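Local structure of N5-Carboxyaminoimidazole ribonucleotide synthetase (Staphylococcus aureus subsp. aureus, 3ORQ) at residues V39-S44 against K65-L70; V125-S130 against Q265-E270; F148-R153 against C183-Y188. The protein catalyses the ATP-dependent carboxylation of 5-aminoimidazole ribonucleotide with bicarbonate to give N5-carboxyaminoimidazole ribonucleotide, a step of purine biosynthesis. One frame throughout, in Å; residues are numbered along the deposited sequence.

Interaction 1. Residues V39-S44 against K65-L70; sequences VVLDPS and KALNQL
Leu41 lays its CD1 methyl over the helix 65-70, where it meets both backbone and side chains. Its closest partner is the backbone oxygen of Ala66, with Leu41 CD1 and Ala66 O 3.7 Å apart. The same methyl touches the Ala66 methyl, CD1 to CB 3.9 Å, and the tip of Leu67, CD1 to CD2 4.0 Å. With CG anti to the backbone N (chi1 -172°), the branch of Leu41 is directed at the helix, and chi2 (151°) puts CD1 roughly anti to CA. Leu67 starts out beside the contact, and its end turns in to meet Leu41.

Val39 covers the next part of the helix with its CG1 methyl. Val39 CG1 and Leu70 CD1 are 3.3 Å apart, tighter than usual for two carbons. The two side chains pass one another, running opposite ways. The other Leu70 methyl, CD2, lies 4.3 Å from Leu41 CB, which places Leu70 against both strand residues.

No hydrogen bond joins the segments. The strand and helix axes run nearly antiparallel, at 168°, with a closest approach of 9.5 Å. Ile57 of the neighbouring strand 55-58 and Ile18 of strand 14-18 extend the apolar layer. Further along, Asp42 OD2 accepts from Ser44 N in an Asx turn. Such packing of a helix on a parallel sheet is typical of the Rossmann-like preATP-grasp domain.

Interaction 2. Residues V125-S130 against Q265-E270; sequences VVPFIS and QLYVNE. With MG (magnesium ion), chain C; ADP (adenosine-5'-diphosphate), chain D.
Val125, by its backbone, and Val126 pack against Tyr267. The backbone oxygen of Val125 sits at the edge of the tyrosine ring, near its plane, with Val125 O to Tyr267 CD2 3.7 Å. Val126 N approaches the same ring atom obliquely, at 3.8 Å from Tyr267 CD2. Val126 CB and Pro127 CD add looser apolar contacts with the ring. With Tyr267 CG beside the backbone N (chi1 -51°), the ring is directed toward the 125-127 backbone.

Polar contacts lie within segment 265-270 and at the nucleotide. A weak hydrogen bond runs from Gln265 NE2 to Tyr267 OH. Asn269 and Glu270 form a classic beta bulge opposite Glu257. This strand belongs to the ATP-grasp domain, and its bulge carries two residues of the ADP pocket. Asn269 ND2 donates to the alpha-phosphate, 3.1 Å from ADP O2A at an N-H...O angle of 152°. The same ADP O2A also binds the magnesium ion, at 2.3 Å.

Glu270 and Glu257 bind the magnesium ion. The Glu270 chain is extended beyond CG, and its OE2 binds the metal at 2.2 Å. Glu257 OE1 is the other protein ligand.

Interaction 3. Residues F148-R153 against C183-Y188; sequences FIVKTR and CVAEKY. With ADP (adenosine-5'-diphosphate), chain D.
Lys151 has its CG anti to the carbonyl carbon (chi1 -50°), while Glu186 has its CG between the backbone N and the carbonyl carbon (chi1 55°). Both chains are extended beyond CG, and their ends meet on the nucleotide side of the sheet. Lys151 NZ and Glu186 OE1 form a salt bridge of 2.7 Å. The ammonium group comes from above the carboxylate plane, 52° out of it. Lys115 makes a second salt bridge to the same oxygen.

The pair grips ADP. Lys151 NZ donates to the alpha-phosphate, 2.9 Å from ADP O1A, and also to adenine N7. Adenine N6 donates to Glu186 OE2 and to the backbone oxygen of Lys187, at 2.8 Å from each of the two oxygens. Tyr188 overlaps the C2 edge of the adenine: C2 lies over one face of its ring, toward the rim, with Tyr188 CE1 to ADP C2 3.5 Å. Ile149 CG2 meets the edge of that ring and also packs beside Glu186 CG.

The strands run antiparallel. Four backbone hydrogen bonds join Ile149 with Glu186 and Lys151 with Val184. On the face carrying Val150 and Ala185, Val150 CG1 packs on Cys183 CB at 3.6 Å. The Phe148 ring lies obliquely to Ala185 CB, with CD2 3.9 Å away. Ile178 of helix 171-178 touches both Val150 and Cys183. At the far end Arg153 CB rests on Val184 CG2, while its guanidinium pairs with Glu182 and Asp110. In these two strands Val150 and Ala185 face one way, and Lys151 and Glu186 face the nucleotide, as in the adenine pocket of ATP-grasp enzymes.

Overall arrangement
All three contacts are largely buried. Interaction 1 is held by apolar side chains, with no hydrogen bond across it, and joins a strand to a helix in the preATP-grasp domain. Its centre lies about 36 Å and about 34 Å from the centres of interactions 2 and 3. Interactions 2 and 3 both lie in the ATP-grasp domain and touch each other. Strands 128-131 and 183-187 are sheet neighbours, with a probable hydrogen bond from Ile129 N to Ala185 O. Both reach ADP: strand 266-272 belongs to the larger antiparallel sheet, and strands 148-152 and 183-187 to the smaller. Interaction 2 brings a magnesium ligand and a phosphate contact, while interaction 3 supplies adenine contacts and a lysine for the phosphate.

Interaction 1. Residues V39-S44 against K65-L70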
loop_
_atom_site.group_PDB
_atom_site.type_symbol
_atom_site.label_atom_id
_atom_site.label_comp_id
_atom_site.label_asym_id
_atom_site.label_seq_id
_atom_site.Cartn_x
_atom_site.Cartn_y
_atom_site.Cartn_z
ATOM N N VAL A 39 9.010 6.989 13.526
ATOM C CA VAL A 39 10.097 7.971 13.632
ATOM C C VAL A 39 11.246 7.508 12.729
ATOM O O VAL A 39 11.676 6.359 12.794
ATOM C CB VAL A 39 10.599 8.094 15.091
ATOM C CG1 VAL A 39 11.757 9.040 15.159
ATOM C CG2 VAL A 39 9.482 8.645 15.965
ATOM N N VAL A 40 11.746 8.380 11.875
ATOM C CA VAL A 40 12.775 7.940 10.970
ATOM C C VAL A 40 14.048 8.817 11.137
ATOM O O VAL A 40 13.956 10.044 11.338
ATOM C CB VAL A 40 12.278 7.927 9.476
ATOM C CG1 VAL A 40 11.834 9.343 9.036
ATOM C CG2 VAL A 40 13.404 7.452 8.545
ATOM N N LEU A 41 15.212 8.163 11.063
ATOM C CA LEU A 41 16.515 8.827 11.199
ATOM C C LEU A 41 17.298 8.671 9.885
ATOM O O LEU A 41 17.485 7.560 9.364
ATOM C CB LEU A 41 17.316 8.243 12.380
ATOM C CG LEU A 41 18.619 8.962 12.764
ATOM C CD1 LEU A 41 18.968 8.831 14.267
ATOM C CD2 LEU A 41 19.779 8.514 11.892
ATOM N N ASP A 42 17.752 9.791 9.343
ATOM C CA ASP A 42 18.515 9.792 8.106
ATOM C C ASP A 42 19.287 11.121 8.088
ATOM O O ASP A 42 18.745 12.150 8.519
ATOM C CB ASP A 42 17.556 9.698 6.900
ATOM C CG ASP A 42 18.267 9.370 5.592
ATOM O OD1 ASP A 42 18.233 8.195 5.149
ATOM O OD2 ASP A 42 18.904 10.269 5.012
ATOM N N PRO A 43 20.520 11.122 7.556
ATOM C CA PRO A 43 21.303 12.374 7.420
ATOM C C PRO A 43 20.737 13.372 6.415
ATOM O O PRO A 43 21.033 14.570 6.482
ATOM C CB PRO A 43 22.692 11.873 6.943
ATOM C CG PRO A 43 22.405 10.488 6.308
ATOM C CD PRO A 43 21.301 9.922 7.169
ATOM N N SER A 44 19.907 12.893 5.487
ATOM C CA SER A 44 19.463 13.751 4.403
ATOM C C SER A 44 18.010 14.228 4.590
ATOM O O SER A 44 17.070 13.411 4.777
ATOM C CB SER A 44 19.645 13.048 3.061
ATOM O OG SER A 44 18.974 13.775 2.062
ATOM N N LYS A 65 24.208 10.484 19.962
ATOM C CA LYS A 65 23.152 11.255 20.636
ATOM C C LYS A 65 21.819 11.085 19.898
ATOM O O LYS A 65 20.768 10.910 20.510
ATOM C CB LYS A 65 23.474 12.764 20.732
ATOM C CG LYS A 65 24.817 13.123 21.334
ATOM C CD LYS A 65 24.766 13.238 22.848
ATOM C CE LYS A 65 26.102 13.771 23.402
ATOM N NZ LYS A 65 26.189 13.638 24.881
ATOM N N ALA A 66 21.881 11.188 18.578
ATOM C CA ALA A 66 20.680 11.110 17.749
ATOM C C ALA A 66 20.093 9.695 17.796
ATOM O O ALA A 66 18.885 9.553 17.937
ATOM C CB ALA A 66 20.978 11.503 16.354
ATOM N N LEU A 67 20.951 8.667 17.720
ATOM C CA LEU A 67 20.448 7.289 17.783
ATOM C C LEU A 67 19.764 7.047 19.145
ATOM O O LEU A 67 18.715 6.401 19.205
ATOM C CB LEU A 67 21.538 6.251 17.487
ATOM C CG LEU A 67 22.147 6.217 16.075
ATOM C CD1 LEU A 67 23.478 5.441 16.076
ATOM C CD2 LEU A 67 21.176 5.633 15.022
ATOM N N ASN A 68 20.320 7.622 20.222
ATOM C CA ASN A 68 19.657 7.534 21.503
ATOM C C ASN A 68 18.306 8.253 21.615
ATOM O O ASN A 68 17.368 7.724 22.222
ATOM C CB ASN A 68 20.585 7.907 22.633
ATOM C CG ASN A 68 21.286 6.698 23.186
ATOM O OD1 ASN A 68 20.755 6.026 24.090
ATOM N ND2 ASN A 68 22.475 6.375 22.628
ATOM N N GLN A 69 18.223 9.453 21.041
ATOM C CA GLN A 69 16.951 10.131 20.896
ATOM C C GLN A 69 15.940 9.275 20.124
ATOM O O GLN A 69 14.773 9.202 20.494
ATOM C CB GLN A 69 17.135 11.507 20.250
ATOM C CG GLN A 69 17.573 12.584 21.263
ATOM C CD GLN A 69 16.571 12.731 22.442
ATOM O OE1 GLN A 69 16.806 12.228 23.548
ATOM N NE2 GLN A 69 15.451 13.406 22.186
ATOM N N LEU A 70 16.394 8.600 19.078
ATOM C CA LEU A 70 15.532 7.682 18.370
ATOM C C LEU A 70 14.993 6.595 19.310
ATOM O O LEU A 70 13.786 6.328 19.342
ATOM C CB LEU A 70 16.241 7.060 17.180
ATOM C CG LEU A 70 15.360 6.101 16.378
ATOM C CD1 LEU A 70 14.230 6.866 15.682
ATOM C CD2 LEU A 70 16.199 5.423 15.365
#

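Interaction 2. Residues V125-S130 against Q265-E270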
loop_
_atom_site.group_PDB
_atom_site.type_symbol
_atom_site.label_atom_id
_atom_site.label_comp_id
_atom_site.label_asym_id
_atom_site.label_seq_id
_atom_site.Cartn_x
_atom_site.Cartn_y
_atom_site.Cartn_z
ATOM N N VAL A 125 29.190 -22.166 -0.612
ATOM C CA VAL A 125 29.768 -20.865 -0.953
ATOM C C VAL A 125 30.728 -20.976 -2.155
ATOM O O VAL A 125 31.331 -22.016 -2.385
ATOM C CB VAL A 125 30.538 -20.274 0.268
ATOM C CG1 VAL A 125 31.330 -19.032 -0.109
ATOM C CG2 VAL A 125 29.582 -19.920 1.366
ATOM N N VAL A 126 30.869 -19.892 -2.911
ATOM C CA VAL A 126 31.879 -19.817 -3.949
ATOM C C VAL A 126 33.241 -19.766 -3.281
ATOM O O VAL A 126 33.444 -18.978 -2.356
ATOM C CB VAL A 126 31.677 -18.587 -4.858
ATOM C CG1 VAL A 126 31.630 -17.311 -4.045
ATOM C CG2 VAL A 126 32.777 -18.496 -5.905
ATOM N N PRO A 127 34.184 -20.624 -3.734
ATOM C CA PRO A 127 35.504 -20.667 -3.102
ATOM C C PRO A 127 36.120 -19.275 -3.053
ATOM O O PRO A 127 36.049 -18.520 -4.039
ATOM C CB PRO A 127 36.297 -21.616 -4.012
ATOM C CG PRO A 127 35.231 -22.570 -4.552
ATOM C CD PRO A 127 33.962 -21.740 -4.676
ATOM N N PHE A 128 36.721 -18.932 -1.917
ATOM C CA PHE A 128 37.053 -17.527 -1.665
ATOM C C PHE A 128 38.313 -17.439 -0.852
ATOM O O PHE A 128 38.627 -18.372 -0.112
ATOM C CB PHE A 128 35.890 -16.816 -0.893
ATOM C CG PHE A 128 35.771 -17.253 0.558
ATOM C CD1 PHE A 128 34.928 -18.302 0.915
ATOM C CD2 PHE A 128 36.534 -16.641 1.549
ATOM C CE1 PHE A 128 34.836 -18.721 2.245
ATOM C CE2 PHE A 128 36.479 -17.060 2.865
ATOM C CZ PHE A 128 35.624 -18.100 3.225
ATOM N N ILE A 129 39.006 -16.306 -0.970
ATOM C CA ILE A 129 40.200 -16.001 -0.158
ATOM C C ILE A 129 40.319 -14.494 0.135
ATOM O O ILE A 129 39.961 -13.666 -0.706
ATOM C CB ILE A 129 41.509 -16.560 -0.802
ATOM C CG1 ILE A 129 42.683 -16.524 0.189
ATOM C CG2 ILE A 129 41.850 -15.816 -2.074
ATOM C CD1 ILE A 129 42.352 -17.084 1.576
ATOM N N SER A 130 40.786 -14.150 1.339
ATOM C CA SER A 130 41.006 -12.743 1.697
ATOM C C SER A 130 42.291 -12.185 1.095
ATOM O O SER A 130 43.333 -12.854 1.072
ATOM C CB SER A 130 40.973 -12.521 3.214
ATOM O OG SER A 130 42.125 -13.011 3.871
ATOM N N GLN A 265 24.285 -26.027 -10.542
ATOM C CA GLN A 265 24.728 -26.016 -9.149
ATOM C C GLN A 265 24.413 -24.704 -8.387
ATOM O O GLN A 265 24.715 -23.602 -8.881
ATOM C CB GLN A 265 26.218 -26.273 -9.095
ATOM C CG GLN A 265 26.751 -26.590 -7.733
ATOM C CD GLN A 265 27.819 -27.648 -7.803
ATOM O OE1 GLN A 265 27.514 -28.832 -7.984
ATOM N NE2 GLN A 265 29.087 -27.231 -7.686
ATOM N N LEU A 266 23.859 -24.854 -7.179
ATOM C CA LEU A 266 23.427 -23.727 -6.344
ATOM C C LEU A 266 24.536 -23.282 -5.415
ATOM O O LEU A 266 25.096 -24.102 -4.694
ATOM C CB LEU A 266 22.188 -24.092 -5.499
ATOM C CG LEU A 266 21.405 -22.955 -4.798
ATOM C CD1 LEU A 266 20.664 -22.103 -5.820
ATOM C CD2 LEU A 266 20.426 -23.424 -3.707
ATOM N N TYR A 267 24.869 -21.995 -5.446
ATOM C CA TYR A 267 25.715 -21.411 -4.408
ATOM C C TYR A 267 24.999 -20.220 -3.739
ATOM O O TYR A 267 24.316 -19.425 -4.412
ATOM C CB TYR A 267 27.045 -20.882 -4.956
ATOM C CG TYR A 267 27.901 -21.795 -5.839
ATOM C CD1 TYR A 267 27.470 -22.190 -7.111
ATOM C CD2 TYR A 267 29.179 -22.185 -5.434
ATOM C CE1 TYR A 267 28.257 -22.962 -7.913
ATOM C CE2 TYR A 267 29.966 -22.941 -6.239
ATOM C CZ TYR A 267 29.504 -23.329 -7.476
ATOM O OH TYR A 267 30.291 -24.118 -8.289
ATOM N N VAL A 268 25.199 -20.072 -2.432
ATOM C CA VAL A 268 24.838 -18.846 -1.753
ATOM C C VAL A 268 25.844 -17.770 -2.135
ATOM O O VAL A 268 27.049 -17.976 -1.965
ATOM C CB VAL A 268 24.874 -19.052 -0.236
ATOM C CG1 VAL A 268 24.256 -17.885 0.482
ATOM C CG2 VAL A 268 24.153 -20.319 0.125
ATOM N N ASN A 269 25.355 -16.634 -2.644
ATOM C CA ASN A 269 26.180 -15.463 -2.888
ATOM C C ASN A 269 26.329 -14.535 -1.680
ATOM O O ASN A 269 27.425 -14.325 -1.172
ATOM C CB ASN A 269 25.654 -14.654 -4.082
ATOM C CG ASN A 269 26.418 -13.304 -4.280
ATOM O OD1 ASN A 269 27.617 -13.194 -3.978
ATOM N ND2 ASN A 269 25.703 -12.275 -4.768
ATOM N N GLU A 270 25.225 -13.931 -1.256
ATOM C CA GLU A 270 25.265 -12.979 -0.151
ATOM C C GLU A 270 23.904 -12.873 0.536
ATOM O O GLU A 270 22.888 -13.286 -0.034
ATOM C CB GLU A 270 25.722 -11.596 -0.666
ATOM C CG GLU A 270 24.678 -10.821 -1.521
ATOM C CD GLU A 270 25.240 -9.580 -2.239
ATOM O OE1 GLU A 270 26.480 -9.307 -2.131
ATOM O OE2 GLU A 270 24.436 -8.887 -2.941
HETATM MG MG MG C . 23.893 -8.481 -5.019
HETATM P PB ADP D . 26.696 -6.245 -4.810
HETATM O O1B ADP D . 26.779 -6.606 -3.350
HETATM O O2B ADP D . 25.382 -6.405 -5.523
HETATM O O3B ADP D . 27.357 -4.923 -5.088
HETATM P PA ADP D . 27.462 -8.850 -5.659
HETATM O O1A ADP D . 28.616 -9.515 -4.953
HETATM O O2A ADP D . 26.056 -9.210 -5.249
HETATM O O3A ADP D . 27.677 -7.247 -5.598
HETATM O "O5'" ADP D . 27.563 -9.079 -7.245
HETATM C "C5'" ADP D . 26.762 -8.347 -8.157
HETATM C "C4'" ADP D . 26.618 -9.156 -9.434
HETATM O "O4'" ADP D . 27.916 -9.440 -10.018
HETATM C "C3'" ADP D . 25.949 -10.514 -9.209
HETATM O "O3'" ADP D . 24.518 -10.477 -9.263
HETATM C "C2'" ADP D . 26.522 -11.345 -10.347
HETATM O "O2'" ADP D . 25.702 -11.245 -11.497
HETATM C "C1'" ADP D . 27.900 -10.749 -10.610
HETATM N N9 ADP D . 28.824 -11.618 -9.848
HETATM C C8 ADP D . 29.262 -11.378 -8.593
HETATM N N7 ADP D . 30.063 -12.375 -8.143
HETATM C C5 ADP D . 30.147 -13.268 -9.163
HETATM C C6 ADP D . 30.856 -14.558 -9.367
HETATM N N6 ADP D . 31.622 -15.064 -8.363
HETATM N N1 ADP D . 30.676 -15.182 -10.555
HETATM C C2 ADP D . 29.897 -14.671 -11.538
HETATM N N3 ADP D . 29.221 -13.501 -11.424
HETATM C C4 ADP D . 29.320 -12.778 -10.274
#

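Interaction 3. Residues F148-R153 against C183-Y188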
loop_
_atom_site.group_PDB
_atom_site.type_symbol
_atom_site.label_atom_id
_atom_site.label_comp_id
_atom_site.label_asym_id
_atom_site.label_seq_id
_atom_site.Cartn_x
_atom_site.Cartn_y
_atom_site.Cartn_z
ATOM N N PHE A 148 38.643 -14.987 -11.921
ATOM C CA PHE A 148 38.241 -14.677 -10.542
ATOM C C PHE A 148 37.975 -13.174 -10.367
ATOM O O PHE A 148 38.391 -12.347 -11.185
ATOM C CB PHE A 148 39.265 -15.179 -9.508
ATOM C CG PHE A 148 40.538 -14.376 -9.456
ATOM C CD1 PHE A 148 41.570 -14.611 -10.370
ATOM C CD2 PHE A 148 40.720 -13.401 -8.475
ATOM C CE1 PHE A 148 42.746 -13.873 -10.324
ATOM C CE2 PHE A 148 41.901 -12.655 -8.418
ATOM C CZ PHE A 148 42.916 -12.899 -9.346
ATOM N N ILE A 149 37.269 -12.830 -9.295
ATOM C CA ILE A 149 36.845 -11.451 -9.101
ATOM C C ILE A 149 37.197 -10.931 -7.715
ATOM O O ILE A 149 36.976 -11.610 -6.727
ATOM C CB ILE A 149 35.327 -11.282 -9.429
ATOM C CG1 ILE A 149 34.854 -9.860 -9.138
ATOM C CG2 ILE A 149 34.514 -12.301 -8.676
ATOM C CD1 ILE A 149 33.654 -9.448 -9.995
ATOM N N VAL A 150 37.758 -9.728 -7.667
ATOM C CA VAL A 150 38.113 -9.048 -6.410
ATOM C C VAL A 150 37.033 -8.017 -5.996
ATOM O O VAL A 150 36.650 -7.175 -6.801
ATOM C CB VAL A 150 39.476 -8.353 -6.550
ATOM C CG1 VAL A 150 39.933 -7.818 -5.226
ATOM C CG2 VAL A 150 40.499 -9.340 -7.090
ATOM N N LYS A 151 36.527 -8.126 -4.760
ATOM C CA LYS A 151 35.521 -7.197 -4.216
ATOM C C LYS A 151 36.041 -6.514 -2.958
ATOM O O LYS A 151 36.685 -7.163 -2.131
ATOM C CB LYS A 151 34.191 -7.907 -3.887
ATOM C CG LYS A 151 33.629 -8.779 -4.999
ATOM C CD LYS A 151 32.434 -9.630 -4.532
ATOM C CE LYS A 151 31.913 -10.489 -5.666
ATOM N NZ LYS A 151 30.785 -11.385 -5.227
ATOM N N THR A 152 35.758 -5.215 -2.811
ATOM C CA THR A 152 35.998 -4.538 -1.533
ATOM C C THR A 152 35.146 -5.233 -0.487
ATOM O O THR A 152 34.046 -5.722 -0.781
ATOM C CB THR A 152 35.741 -2.976 -1.556
ATOM O OG1 THR A 152 34.349 -2.668 -1.429
ATOM C CG2 THR A 152 36.261 -2.351 -2.824
ATOM N N ARG A 153 35.650 -5.310 0.731
ATOM C CA ARG A 153 34.906 -6.025 1.738
ATOM C C ARG A 153 33.976 -5.151 2.581
ATOM O O ARG A 153 33.151 -5.682 3.347
ATOM C CB ARG A 153 35.812 -6.919 2.588
ATOM C CG ARG A 153 36.914 -6.242 3.292
ATOM C CD ARG A 153 37.895 -7.285 3.808
ATOM N NE ARG A 153 37.475 -7.784 5.115
ATOM C CZ ARG A 153 38.313 -8.074 6.105
ATOM N NH1 ARG A 153 39.619 -7.915 5.923
ATOM N NH2 ARG A 153 37.844 -8.512 7.274
ATOM N N CYS A 183 40.359 -6.383 0.557
ATOM C CA CYS A 183 39.449 -7.034 -0.376
ATOM C C CYS A 183 39.262 -8.530 -0.158
ATOM O O CYS A 183 39.932 -9.140 0.682
ATOM C CB CYS A 183 39.919 -6.787 -1.799
ATOM S SG CYS A 183 39.585 -5.136 -2.374
ATOM N N VAL A 184 38.325 -9.106 -0.910
ATOM C CA VAL A 184 38.176 -10.554 -0.994
ATOM C C VAL A 184 38.201 -10.963 -2.456
ATOM O O VAL A 184 37.692 -10.237 -3.310
ATOM C CB VAL A 184 36.848 -11.076 -0.439
ATOM C CG1 VAL A 184 36.971 -12.570 -0.198
ATOM C CG2 VAL A 184 36.447 -10.382 0.855
ATOM N N ALA A 185 38.786 -12.127 -2.738
ATOM C CA ALA A 185 38.670 -12.740 -4.067
ATOM C C ALA A 185 37.883 -14.067 -4.032
ATOM O O ALA A 185 37.880 -14.775 -3.030
ATOM C CB ALA A 185 40.039 -12.906 -4.698
ATOM N N GLU A 186 37.195 -14.375 -5.128
ATOM C CA GLU A 186 36.351 -15.567 -5.227
ATOM C C GLU A 186 36.287 -15.992 -6.699
ATOM O O GLU A 186 36.429 -15.157 -7.596
ATOM C CB GLU A 186 34.934 -15.285 -4.682
ATOM C CG GLU A 186 34.260 -14.099 -5.349
ATOM C CD GLU A 186 32.799 -13.925 -4.993
ATOM O OE1 GLU A 186 32.533 -13.095 -4.081
ATOM O OE2 GLU A 186 31.920 -14.595 -5.633
ATOM N N LYS A 187 36.088 -17.281 -6.950
ATOM C CA LYS A 187 35.987 -17.779 -8.328
ATOM C C LYS A 187 34.916 -17.031 -9.156
ATOM O O LYS A 187 33.751 -16.857 -8.714
ATOM C CB LYS A 187 35.658 -19.281 -8.326
ATOM C CG LYS A 187 36.849 -20.237 -8.150
ATOM C CD LYS A 187 36.371 -21.704 -8.145
ATOM C CE LYS A 187 37.541 -22.723 -8.099
ATOM N NZ LYS A 187 38.210 -22.893 -9.412
ATOM N N TYR A 188 35.293 -16.619 -10.372
ATOM C CA TYR A 188 34.281 -16.121 -11.313
ATOM C C TYR A 188 33.632 -17.313 -12.034
ATOM O O TYR A 188 34.293 -18.030 -12.818
ATOM C CB TYR A 188 34.854 -15.110 -12.295
ATOM C CG TYR A 188 33.798 -14.370 -13.087
ATOM C CD1 TYR A 188 33.095 -13.292 -12.518
ATOM C CD2 TYR A 188 33.510 -14.732 -14.415
ATOM C CE1 TYR A 188 32.113 -12.597 -13.246
ATOM C CE2 TYR A 188 32.535 -14.047 -15.155
ATOM C CZ TYR A 188 31.841 -12.978 -14.562
ATOM O OH TYR A 188 30.886 -12.289 -15.279
HETATM P PB ADP D . 26.696 -6.245 -4.810
HETATM O O1B ADP D . 26.779 -6.606 -3.350
HETATM O O2B ADP D . 25.382 -6.405 -5.523
HETATM O O3B ADP D . 27.357 -4.923 -5.088
HETATM P PA ADP D . 27.462 -8.850 -5.659
HETATM O O1A ADP D . 28.616 -9.515 -4.953
HETATM O O2A ADP D . 26.056 -9.210 -5.249
HETATM O O3A ADP D . 27.677 -7.247 -5.598
HETATM O "O5'" ADP D . 27.563 -9.079 -7.245
HETATM C "C5'" ADP D . 26.762 -8.347 -8.157
HETATM C "C4'" ADP D . 26.618 -9.156 -9.434
HETATM O "O4'" ADP D . 27.916 -9.440 -10.018
HETATM C "C3'" ADP D . 25.949 -10.514 -9.209
HETATM O "O3'" ADP D . 24.518 -10.477 -9.263
HETATM C "C2'" ADP D . 26.522 -11.345 -10.347
HETATM O "O2'" ADP D . 25.702 -11.245 -11.497
HETATM C "C1'" ADP D . 27.900 -10.749 -10.610
HETATM N N9 ADP D . 28.824 -11.618 -9.848
HETATM C C8 ADP D . 29.262 -11.378 -8.593
HETATM N N7 ADP D . 30.063 -12.375 -8.143
HETATM C C5 ADP D . 30.147 -13.268 -9.163
HETATM C C6 ADP D . 30.856 -14.558 -9.367
HETATM N N6 ADP D . 31.622 -15.064 -8.363
HETATM N N1 ADP D . 30.676 -15.182 -10.555
HETATM C C2 ADP D . 29.897 -14.671 -11.538
HETATM N N3 ADP D . 29.221 -13.501 -11.424
HETATM C C4 ADP D . 29.320 -12.778 -10.274
#